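Local structure of AT-less polyketide synthase (Streptomyces platensis subsp. rosaceus, 4TKT) at residues H48-Y52 / T62-W66; F134-M138 / V182-S188; R473-G477 / L525-G531. The protein probably catalyses decarboxylative carbon-carbon bond formation during polyketide chain elongation, as a ketosynthase domain of the isomigrastatin assembly line. All blocks are in the same frame, centred on the assembly; numbering follows the deposited sequence.

In the fold
Followed from the N terminus, the three contacts come strictly in series, with none nested in or crossing another. Interaction 1 ties 48-52 to 62-66 across nine intervening residues, within the long connection from strand 39-40 to strand 66-67, and lies beside helix 220-227. Interaction 2 spans 43 residues, including helices 142-151 and 163-173, and joins strand 129-136 to strand 179-182 and the turn leading into helix 188-202. Both belong to the ketosynthase, their centres about 26 Å apart. Interaction 3 lies in the KS-MAT linker, its centre about 40 Å from that of interaction 2 across the centre of the chain; there 47 residues separate two packed segments, on helices 469-482 and 518-530.

Interaction 1 (H48-Y52 / T62-W66)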
loop_
_atom_site.group_PDB
_atom_site.type_symbol
_atom_site.label_atom_id
_atom_site.label_comp_id
_atom_site.label_asym_id
_atom_site.label_seq_id
_atom_site.Cartn_x
_atom_site.Cartn_y
_atom_site.Cartn_z
ATOM N N HIS A 48 15.482 -16.146 -19.143
ATOM C CA HIS A 48 15.308 -14.981 -20.000
ATOM C C HIS A 48 16.236 -15.002 -21.212
ATOM O O HIS A 48 16.047 -14.236 -22.158
ATOM C CB HIS A 48 15.529 -13.699 -19.197
ATOM C CG HIS A 48 14.988 -12.473 -19.863
ATOM N ND1 HIS A 48 13.652 -12.319 -20.166
ATOM C CD2 HIS A 48 15.602 -11.344 -20.288
ATOM C CE1 HIS A 48 13.467 -11.148 -20.748
ATOM N NE2 HIS A 48 14.635 -10.536 -20.833
ATOM N N SER A 49 17.231 -15.883 -21.189
ATOM C CA SER A 49 18.159 -16.002 -22.309
ATOM C C SER A 49 17.447 -16.552 -23.538
ATOM O O SER A 49 17.927 -16.406 -24.661
ATOM C CB SER A 49 19.344 -16.900 -21.947
ATOM O OG SER A 49 19.016 -18.269 -22.113
ATOM N N ARG A 50 16.301 -17.187 -23.319
ATOM C CA ARG A 50 15.489 -17.685 -24.418
ATOM C C ARG A 50 14.829 -16.530 -25.166
ATOM O O ARG A 50 14.494 -16.653 -26.345
ATOM C CB ARG A 50 14.420 -18.658 -23.907
ATOM C CG ARG A 50 13.542 -19.232 -25.011
ATOM C CD ARG A 50 12.360 -20.013 -24.467
ATOM N NE ARG A 50 11.369 -20.265 -25.512
ATOM C CZ ARG A 50 10.248 -20.957 -25.331
ATOM N NH1 ARG A 50 9.969 -21.478 -24.144
ATOM N NH2 ARG A 50 9.406 -21.131 -26.342
ATOM N N TYR A 51 14.659 -15.402 -24.483
ATOM C CA TYR A 51 13.906 -14.288 -25.048
ATOM C C TYR A 51 14.734 -13.030 -25.293
ATOM O O TYR A 51 14.345 -12.184 -26.093
ATOM C CB TYR A 51 12.732 -13.936 -24.137
ATOM C CG TYR A 51 11.894 -15.121 -23.740
ATOM C CD1 TYR A 51 10.978 -15.675 -24.623
ATOM C CD2 TYR A 51 12.010 -15.683 -22.476
ATOM C CE1 TYR A 51 10.206 -16.762 -24.261
ATOM C CE2 TYR A 51 11.243 -16.767 -22.105
ATOM C CZ TYR A 51 10.342 -17.304 -23.002
ATOM O OH TYR A 51 9.576 -18.386 -22.636
ATOM N N TYR A 52 15.862 -12.890 -24.608
ATOM C CA TYR A 52 16.612 -11.642 -24.701
ATOM C C TYR A 52 17.352 -11.490 -26.027
ATOM O O TYR A 52 17.956 -12.436 -26.532
ATOM C CB TYR A 52 17.609 -11.511 -23.548
ATOM C CG TYR A 52 18.401 -10.223 -23.606
ATOM C CD1 TYR A 52 17.832 -9.017 -23.216
ATOM C CD2 TYR A 52 19.711 -10.210 -24.066
ATOM C CE1 TYR A 52 18.550 -7.835 -23.277
ATOM C CE2 TYR A 52 20.435 -9.034 -24.130
ATOM C CZ TYR A 52 19.852 -7.851 -23.735
ATOM O OH TYR A 52 20.574 -6.682 -23.799
ATOM N N THR A 62 12.988 -9.946 -26.966
ATOM C CA THR A 62 12.825 -8.669 -26.283
ATOM C C THR A 62 14.189 -8.075 -25.952
ATOM O O THR A 62 15.154 -8.805 -25.726
ATOM C CB THR A 62 11.999 -8.812 -24.991
ATOM O OG1 THR A 62 11.842 -7.526 -24.380
ATOM C CG2 THR A 62 12.685 -9.748 -24.014
ATOM N N TYR A 63 14.271 -6.749 -25.933
ATOM C CA TYR A 63 15.538 -6.072 -25.683
ATOM C C TYR A 63 15.617 -5.547 -24.254
ATOM O O TYR A 63 16.604 -4.924 -23.862
ATOM C CB TYR A 63 15.744 -4.933 -26.686
ATOM C CG TYR A 63 14.654 -3.890 -26.663
ATOM C CD1 TYR A 63 13.464 -4.083 -27.353
ATOM C CD2 TYR A 63 14.818 -2.709 -25.956
ATOM C CE1 TYR A 63 12.464 -3.131 -27.332
ATOM C CE2 TYR A 63 13.828 -1.753 -25.928
ATOM C CZ TYR A 63 12.653 -1.967 -26.618
ATOM O OH TYR A 63 11.666 -1.009 -26.587
ATOM N N SER A 64 14.571 -5.809 -23.478
ATOM C CA SER A 64 14.560 -5.455 -22.065
ATOM C C SER A 64 14.819 -6.684 -21.208
ATOM O O SER A 64 14.269 -7.754 -21.466
ATOM C CB SER A 64 13.225 -4.819 -21.674
ATOM O OG SER A 64 13.165 -4.592 -20.278
ATOM N N LYS A 65 15.659 -6.529 -20.190
ATOM C CA LYS A 65 15.946 -7.624 -19.271
ATOM C C LYS A 65 15.973 -7.136 -17.828
ATOM O O LYS A 65 16.576 -7.764 -16.958
ATOM C CB LYS A 65 17.276 -8.289 -19.628
ATOM C CG LYS A 65 18.475 -7.361 -19.570
ATOM C CD LYS A 65 19.765 -8.132 -19.802
ATOM C CE LYS A 65 20.987 -7.252 -19.601
ATOM N NZ LYS A 65 22.251 -8.039 -19.678
ATOM N N TRP A 66 15.309 -6.012 -17.579
ATOM C CA TRP A 66 15.297 -5.406 -16.254
ATOM C C TRP A 66 13.884 -5.279 -15.699
ATOM O O TRP A 66 12.903 -5.393 -16.436
ATOM C CB TRP A 66 15.962 -4.031 -16.298
ATOM C CG TRP A 66 17.345 -4.056 -16.857
ATOM C CD1 TRP A 66 18.505 -4.255 -16.167
ATOM C CD2 TRP A 66 17.720 -3.877 -18.228
ATOM N NE1 TRP A 66 19.579 -4.212 -17.022
ATOM C CE2 TRP A 66 19.124 -3.979 -18.293
ATOM C CE3 TRP A 66 17.004 -3.641 -19.406
ATOM C CZ2 TRP A 66 19.826 -3.852 -19.491
ATOM C CZ3 TRP A 66 17.705 -3.511 -20.594
ATOM C CH2 TRP A 66 19.101 -3.620 -20.628
#
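Tyr-52 and Thr-62 form a single backbone bridge that pinches together a loop of the thiolase-fold ketosynthase, between strands 39-40 and 66-67. Beside this bridge, Thr-62 N donates to Tyr-51 O at 2.8 Å. The side chains of His-48 and Tyr-52 then reach over to 64-65. His-48, with CG anti to the backbone N (chi1 -163°), aims the edge of its imidazole at the main chain: NE2 donates to Ser-64 O at 2.9 Å, in the carbonyl plane and on a lone pair. Trp-46 bonds to ND1, so both ring nitrogens are engaged and the ring's rotation is fixed. Its CD2 rests 3.5 Å from Lys-65 CB, while CE1 meets the methyl CG2 of Thr-62. The hydroxyl of Thr-62 turns elsewhere, to Tyr-222 O on helix 220-227. Lys-65 runs extended beyond CG and slants across Tyr-52, CD lying over one ring face, offset toward the rim, in a CH-pi contact 4.0 Å from the ring centroid. The ammonium lies farther out, at most weakly attracted by the ring, with Glu-40 as a long ion-pair partner. One carbon earlier, Lys-65 CG sits over the centre of the neighbouring Trp-66 ring, 3.6 Å above its plane.

Interaction 2 (F134-M138 / V182-S188)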
loop_
_atom_site.group_PDB
_atom_site.type_symbol
_atom_site.label_atom_id
_atom_site.label_comp_id
_atom_site.label_asym_id
_atom_site.label_seq_id
_atom_site.Cartn_x
_atom_site.Cartn_y
_atom_site.Cartn_z
ATOM N N PHE A 134 -11.994 -2.031 -3.208
ATOM C CA PHE A 134 -11.790 -1.538 -4.561
ATOM C C PHE A 134 -10.356 -1.787 -4.986
ATOM O O PHE A 134 -9.435 -1.123 -4.513
ATOM C CB PHE A 134 -12.121 -0.048 -4.648
ATOM C CG PHE A 134 -13.534 0.276 -4.276
ATOM C CD1 PHE A 134 -13.893 0.451 -2.951
ATOM C CD2 PHE A 134 -14.511 0.394 -5.250
ATOM C CE1 PHE A 134 -15.195 0.741 -2.606
ATOM C CE2 PHE A 134 -15.815 0.685 -4.911
ATOM C CZ PHE A 134 -16.157 0.858 -3.587
ATOM N N ALA A 135 -10.173 -2.750 -5.881
ATOM C CA ALA A 135 -8.840 -3.157 -6.294
ATOM C C ALA A 135 -8.569 -2.794 -7.747
ATOM O O ALA A 135 -9.458 -2.866 -8.590
ATOM C CB ALA A 135 -8.663 -4.650 -6.082
ATOM N N GLY A 136 -7.335 -2.400 -8.032
ATOM C CA GLY A 136 -6.923 -2.125 -9.393
ATOM C C GLY A 136 -5.899 -3.137 -9.868
ATOM O O GLY A 136 -4.896 -3.377 -9.195
ATOM N N ALA A 137 -6.160 -3.738 -11.023
ATOM C CA ALA A 137 -5.231 -4.685 -11.630
ATOM C C ALA A 137 -5.497 -4.760 -13.125
ATOM O O ALA A 137 -6.604 -4.464 -13.570
ATOM C CB ALA A 137 -5.365 -6.050 -10.992
HETATM N N MSE A 138 -4.494 -5.157 -13.903
HETATM C CA MSE A 138 -4.654 -5.177 -15.352
HETATM C C MSE A 138 -4.146 -6.449 -16.037
HETATM O O MSE A 138 -4.464 -6.687 -17.200
HETATM C CB MSE A 138 -3.960 -3.962 -15.969
HETATM C CG MSE A 138 -2.455 -3.907 -15.758
HETATM SE SE MSE A 138 -1.623 -2.396 -16.690
HETATM C CE MSE A 138 -1.965 -2.930 -18.532
ATOM N N VAL A 182 -11.205 -2.977 -10.728
ATOM C CA VAL A 182 -11.269 -2.132 -11.910
ATOM C C VAL A 182 -9.985 -2.196 -12.717
ATOM O O VAL A 182 -8.887 -2.285 -12.165
ATOM C CB VAL A 182 -11.552 -0.666 -11.546
ATOM C CG1 VAL A 182 -12.945 -0.535 -10.980
ATOM C CG2 VAL A 182 -10.520 -0.152 -10.557
ATOM N N ASP A 183 -10.137 -2.157 -14.034
ATOM C CA ASP A 183 -8.995 -2.104 -14.928
ATOM C C ASP A 183 -9.063 -0.851 -15.792
ATOM O O ASP A 183 -9.952 -0.707 -16.628
ATOM C CB ASP A 183 -8.931 -3.357 -15.803
ATOM C CG ASP A 183 -7.697 -3.389 -16.687
ATOM O OD1 ASP A 183 -6.786 -2.563 -16.466
ATOM O OD2 ASP A 183 -7.633 -4.234 -17.605
ATOM N N THR A 184 -8.128 0.060 -15.559
ATOM C CA THR A 184 -7.918 1.200 -16.439
ATOM C C THR A 184 -6.429 1.280 -16.736
ATOM O O THR A 184 -5.877 2.361 -16.934
ATOM C CB THR A 184 -8.405 2.518 -15.820
ATOM O OG1 THR A 184 -7.718 2.749 -14.585
ATOM C CG2 THR A 184 -9.903 2.464 -15.559
HETATM N N MSE A 185 -5.796 0.110 -16.745
HETATM C CA MSE A 185 -4.359 -0.029 -16.959
HETATM C C MSE A 185 -3.546 0.727 -15.908
HETATM O O MSE A 185 -3.753 0.542 -14.711
HETATM C CB MSE A 185 -3.976 0.435 -18.365
HETATM C CG MSE A 185 -4.846 -0.168 -19.458
HETATM SE SE MSE A 185 -3.973 -0.198 -21.199
HETATM C CE MSE A 185 -5.510 -0.638 -22.320
ATOM N N CYS A 186 -2.632 1.578 -16.361
ATOM C CA CYS A 186 -1.692 2.259 -15.473
ATOM C C CYS A 186 -2.389 3.109 -14.409
ATOM O O CYS A 186 -1.813 3.396 -13.360
ATOM C CB CYS A 186 -0.738 3.139 -16.288
ATOM S SG CYS A 186 0.020 2.323 -17.722
ATOM N N ALA A 187 -3.627 3.505 -14.680
ATOM C CA ALA A 187 -4.365 4.370 -13.768
ATOM C C ALA A 187 -5.297 3.589 -12.843
ATOM O O ALA A 187 -6.115 4.183 -12.141
ATOM C CB ALA A 187 -5.161 5.399 -14.556
ATOM N N SER A 188 -5.167 2.264 -12.835
ATOM C CA SER A 188 -6.120 1.404 -12.132
ATOM C C SER A 188 -6.247 1.709 -10.641
ATOM O O SER A 188 -7.356 1.898 -10.144
ATOM C CB SER A 188 -5.745 -0.062 -12.324
ATOM O OG SER A 188 -5.916 -0.443 -13.677
#
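In the ketosynthase sheet, Gly-136 of strand 129-136 pairs in parallel with Val-182, just before the turn that carries Cys-186 into helix 188-202. This is probably the nucleophile turn of the ketosynthase family, with Cys-186 the likely acyl-accepting cysteine. Two backbone bonds bracket Gly-136: Val-182 N to Ala-135 O at 2.8 Å, and a longer one of 3.3 Å from Ala-137 N to Val-182 O. The CA of Gly-136 lies against Ser-188 CB at 3.8 Å. Beyond the sheet, Met-138, a selenomethionine, lays its selenium, SE, 3.6 Å from Met-185 CA, its chain crossing that of Met-185 at about a right angle. With chi3 at -66° the chain bends, setting CE against Met-185 CB. Asp-183 OD1 touches Met-138 CB, yet it bonds within its own turn: it accepts from Met-185 N at 2.9 Å, an Asx turn. Ser-188 OG works likewise, accepting from Thr-184 N and donating to Met-185 O at 2.6 Å. Across the contact, then, main-chain bonds and apolar touches do the joining, while Asp-183 OD1 and Ser-188 OG bond within the turn that presents Cys-186, whose side chain touches His-361.

Interaction 3 (R473-G477 / L525-G531); sequences RESAG and LDACALG
Ala-476 faces helix 518-530 with its CB, which lies 3.6 Å from Leu-525 O and 4.0 Å from Cys-528 SG, with the methyl of Ala-529 close by. With Ala-476, Gly-477 and Ala-529 at the interface, the axes of 473-477 and 525-530 come within 7.5 Å, running roughly antiparallel at 143°. Ala-529 answers from its side: its CB rests 3.7 Å from Gly-477 N, and its CA makes a CA-H...O contact with Arg-473 O.

Arg-473 reaches across the C-terminal end of the partner helix. Its CG lies beside the backbone N (chi1 -59°) and the chain is extended as far as NE, carrying CG and CD past Cys-528 O. The guanidinium turns its edge to that carbonyl, although the modelled NH1 to Cys-528 O separation of 2.4 Å is too short to be taken literally. Gly-531 CA lies over one guanidinium face. Gly-531 is the C-prime residue of a Schellman motif, which brings the chain round at this point.

Farther out, Glu-469 forms a salt bridge with Arg-473 NE, and Phe-540 makes a cation-pi contact with the same group. Phe-511 of strand 509-515 touches both Leu-525 and Cys-528, so helix 518-530 packs on that strand. Close-packed helices with a strand against one of them are consistent with the alpha/beta KS-MAT linker domain that follows the ketosynthase.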
loop_
_atom_site.group_PDB
_atom_site.type_symbol
_atom_site.label_atom_id
_atom_site.label_comp_id
_atom_site.label_asym_id
_atom_site.label_seq_id
_atom_site.Cartn_x
_atom_site.Cartn_y
_atom_site.Cartn_z
ATOM N N ARG A 473 6.024 -16.549 18.713
ATOM C CA ARG A 473 7.365 -16.173 19.148
ATOM C C ARG A 473 8.038 -15.286 18.105
ATOM O O ARG A 473 8.874 -14.444 18.435
ATOM C CB ARG A 473 8.210 -17.415 19.423
ATOM C CG ARG A 473 7.623 -18.322 20.489
ATOM C CD ARG A 473 8.639 -19.332 20.989
ATOM N NE ARG A 473 8.061 -20.220 21.992
ATOM C CZ ARG A 473 7.956 -19.923 23.284
ATOM N NH1 ARG A 473 8.387 -18.754 23.737
ATOM N NH2 ARG A 473 7.413 -20.791 24.124
ATOM N N GLU A 474 7.661 -15.481 16.846
ATOM C CA GLU A 474 8.127 -14.630 15.762
ATOM C C GLU A 474 7.607 -13.200 15.935
ATOM O O GLU A 474 8.361 -12.237 15.788
ATOM C CB GLU A 474 7.688 -15.206 14.414
ATOM C CG GLU A 474 8.167 -14.428 13.197
ATOM C CD GLU A 474 9.584 -14.780 12.783
ATOM O OE1 GLU A 474 10.269 -15.506 13.535
ATOM O OE2 GLU A 474 10.012 -14.332 11.696
ATOM N N SER A 475 6.321 -13.070 16.254
ATOM C CA SER A 475 5.714 -11.762 16.501
ATOM C C SER A 475 6.392 -11.039 17.657
ATOM O O SER A 475 6.611 -9.829 17.600
ATOM C CB SER A 475 4.220 -11.902 16.799
ATOM O OG SER A 475 3.509 -12.383 15.674
ATOM N N ALA A 476 6.717 -11.790 18.706
ATOM C CA ALA A 476 7.365 -11.223 19.881
ATOM C C ALA A 476 8.727 -10.651 19.511
ATOM O O ALA A 476 9.118 -9.587 19.991
ATOM C CB ALA A 476 7.504 -12.273 20.975
ATOM N N GLY A 477 9.440 -11.363 18.647
ATOM C CA GLY A 477 10.741 -10.918 18.192
ATOM C C GLY A 477 10.665 -9.652 17.362
ATOM O O GLY A 477 11.457 -8.730 17.550
ATOM N N LEU A 525 9.334 -9.642 25.856
ATOM C CA LEU A 525 9.204 -10.012 24.449
ATOM C C LEU A 525 10.381 -10.861 23.990
ATOM O O LEU A 525 10.205 -11.838 23.263
ATOM C CB LEU A 525 9.086 -8.764 23.576
ATOM C CG LEU A 525 7.784 -7.983 23.753
ATOM C CD1 LEU A 525 7.836 -6.653 23.017
ATOM C CD2 LEU A 525 6.601 -8.819 23.286
ATOM N N ASP A 526 11.580 -10.484 24.421
ATOM C CA ASP A 526 12.782 -11.229 24.076
ATOM C C ASP A 526 12.729 -12.636 24.661
ATOM O O ASP A 526 13.122 -13.605 24.011
ATOM C CB ASP A 526 14.031 -10.497 24.571
ATOM C CG ASP A 526 15.303 -11.021 23.931
ATOM O OD1 ASP A 526 15.261 -11.394 22.741
ATOM O OD2 ASP A 526 16.347 -11.056 24.616
ATOM N N ALA A 527 12.234 -12.740 25.891
ATOM C CA ALA A 527 12.123 -14.026 26.568
ATOM C C ALA A 527 11.157 -14.945 25.830
ATOM O O ALA A 527 11.451 -16.119 25.607
ATOM C CB ALA A 527 11.676 -13.830 28.005
ATOM N N CYS A 528 10.006 -14.402 25.455
ATOM C CA CYS A 528 9.012 -15.156 24.703
ATOM C C CYS A 528 9.531 -15.545 23.322
ATOM O O CYS A 528 9.291 -16.657 22.850
ATOM C CB CYS A 528 7.723 -14.351 24.563
ATOM S SG CYS A 528 6.483 -15.134 23.513
ATOM N N ALA A 529 10.242 -14.626 22.678
ATOM C CA ALA A 529 10.795 -14.876 21.352
ATOM C C ALA A 529 11.847 -15.982 21.386
ATOM O O ALA A 529 11.862 -16.858 20.525
ATOM C CB ALA A 529 11.389 -13.599 20.777
ATOM N N LEU A 530 12.720 -15.939 22.388
ATOM C CA LEU A 530 13.798 -16.915 22.511
ATOM C C LEU A 530 13.350 -18.178 23.239
ATOM O O LEU A 530 14.127 -19.119 23.399
ATOM C CB LEU A 530 14.995 -16.298 23.236
ATOM C CG LEU A 530 15.720 -15.169 22.501
ATOM C CD1 LEU A 530 16.849 -14.615 23.353
ATOM C CD2 LEU A 530 16.247 -15.658 21.166
ATOM N N GLY A 531 12.098 -18.193 23.684
ATOM C CA GLY A 531 11.553 -19.342 24.383
ATOM C C GLY A 531 12.185 -19.576 25.741
ATOM O O GLY A 531 12.181 -20.699 26.246
#